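Long-range contact in diol-dehydratase (Roseburia inulinivorans, PDB 5I2A), which probably acts as a B12-independent glycyl radical lyase, a diol dehydratase that removes water from 1,2-propanediol: residues E310-E314 with M366-A370. Residues are numbered along the deposited sequence; the frame is centred on the assembly and turned at random.
Sequences EYAQE and MCITA
Q313 reaches from helix 309-323 to the backbone of helix 362-374, where its NE2 donates a hydrogen bond to the carbonyl O of M366 (3.1 Å). The bond is nearly straight, with an N-H...O angle of 170°, and the acceptor lies almost in the amide plane of Q313. That carbonyl also takes the helical bond from A370 N, and the two donors arrive from opposite faces of its plane, the glutamine donor somewhat out of it. NE2 has a second acceptor in D317, one turn further along its own helix, so both acceptors help to fix which end of the amide carries the nitrogen. On the other branch, OE1 accepts a bond from a water at 2.8 Å, and the same water is hydrogen-bonded to T369 OG1, which also pairs with R396 of helix 391-402.

Aliphatic carbons of the other helix pack against the amide: M366 CB lies 3.3 Å from Q313 OE1, while T369 CG2 packs against CD at 3.7 Å and A370 CB approaches NE2 at the same distance. The side chains of Q313 and M366 run past one another in opposite directions. M366 extends through its second torsion and then bends at the sulfur (chi3 65°), which brings CE into apolar contact with A312 CB at 3.7 Å. Y298 from helix 295-303 touches both A312 and M366, and I9 packs on M366 and Q313.

The segment axes stay 10.5 Å apart and cross at -56°, a wide spacing bridged by the long glutamine and methionine side chains. This is buried helix-helix packing with a side-chain-to-backbone hydrogen bond, setting helix 309-323 against helix 362-374, the crossover helix of a beta-alpha-beta unit between parallel neighbouring strands 346-350 and 380-385, in the pyruvate formate lyase-like part of the chain.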
# COMPACT_ATOMS: atom_id res chain seq x y z
N GLU A 310 49.22 -16.88 5.51
CA GLU A 310 49.66 -15.51 5.32
C GLU A 310 48.75 -14.78 4.33
O GLU A 310 48.42 -13.61 4.52
CB GLU A 310 51.12 -15.45 4.85
CG GLU A 310 52.15 -15.73 5.94
CD GLU A 310 52.09 -17.16 6.44
OE1 GLU A 310 52.20 -17.37 7.66
OE2 GLU A 310 51.91 -18.06 5.60
N TYR A 311 48.39 -15.46 3.25
CA TYR A 311 47.56 -14.83 2.23
C TYR A 311 46.13 -14.68 2.71
O TYR A 311 45.47 -13.68 2.42
CB TYR A 311 47.59 -15.62 0.92
CG TYR A 311 46.90 -14.89 -0.21
CD1 TYR A 311 47.36 -13.65 -0.64
CD2 TYR A 311 45.81 -15.45 -0.86
CE1 TYR A 311 46.75 -12.98 -1.68
CE2 TYR A 311 45.19 -14.78 -1.90
CZ TYR A 311 45.66 -13.55 -2.30
OH TYR A 311 45.04 -12.88 -3.32
N ALA A 312 45.66 -15.67 3.46
CA ALA A 312 44.34 -15.61 4.08
C ALA A 312 44.24 -14.40 5.01
O ALA A 312 43.25 -13.68 4.99
CB ALA A 312 44.04 -16.89 4.84
N GLN A 313 45.28 -14.18 5.81
CA GLN A 313 45.31 -13.04 6.73
C GLN A 313 45.32 -11.75 5.93
O GLN A 313 44.66 -10.78 6.30
CB GLN A 313 46.54 -13.09 7.65
CG GLN A 313 46.54 -11.99 8.71
CD GLN A 313 45.44 -12.20 9.76
OE1 GLN A 313 45.38 -13.24 10.43
NE2 GLN A 313 44.56 -11.22 9.90
N GLU A 314 46.08 -11.74 4.84
CA GLU A 314 46.16 -10.54 4.02
C GLU A 314 44.79 -10.21 3.42
O GLU A 314 44.39 -9.04 3.37
CB GLU A 314 47.19 -10.71 2.90
CG GLU A 314 47.47 -9.41 2.15
CD GLU A 314 48.55 -9.55 1.08
OE1 GLU A 314 48.79 -10.69 0.63
OE2 GLU A 314 49.15 -8.54 0.69
N MET A 366 42.13 -14.99 13.57
CA MET A 366 42.59 -14.14 12.47
C MET A 366 41.78 -12.85 12.35
O MET A 366 42.31 -11.83 11.92
CB MET A 366 42.59 -14.93 11.16
CG MET A 366 43.65 -16.06 11.19
SD MET A 366 43.45 -17.33 9.93
CE MET A 366 43.75 -16.32 8.49
N CYS A 367 40.51 -12.89 12.76
CA CYS A 367 39.68 -11.68 12.79
C CYS A 367 40.20 -10.70 13.84
O CYS A 367 40.26 -9.50 13.61
CB CYS A 367 38.22 -12.05 13.06
SG CYS A 367 37.42 -12.92 11.68
N ILE A 368 40.59 -11.22 14.99
CA ILE A 368 41.19 -10.38 16.02
C ILE A 368 42.52 -9.77 15.53
O ILE A 368 42.79 -8.59 15.74
CB ILE A 368 41.42 -11.18 17.31
CG1 ILE A 368 40.09 -11.64 17.90
CG2 ILE A 368 42.18 -10.36 18.32
CD1 ILE A 368 40.22 -12.53 19.12
N THR A 369 43.31 -10.57 14.84
CA THR A 369 44.59 -10.11 14.31
C THR A 369 44.35 -9.01 13.28
O THR A 369 45.09 -8.01 13.23
CB THR A 369 45.40 -11.27 13.67
OG1 THR A 369 45.79 -12.20 14.69
CG2 THR A 369 46.65 -10.75 12.98
N ALA A 370 43.33 -9.18 12.45
CA ALA A 370 43.05 -8.20 11.41
C ALA A 370 42.72 -6.84 12.02
O ALA A 370 43.14 -5.81 11.51
CB ALA A 370 41.93 -8.68 10.49
O HOH W 1 46.60 -14.12 12.85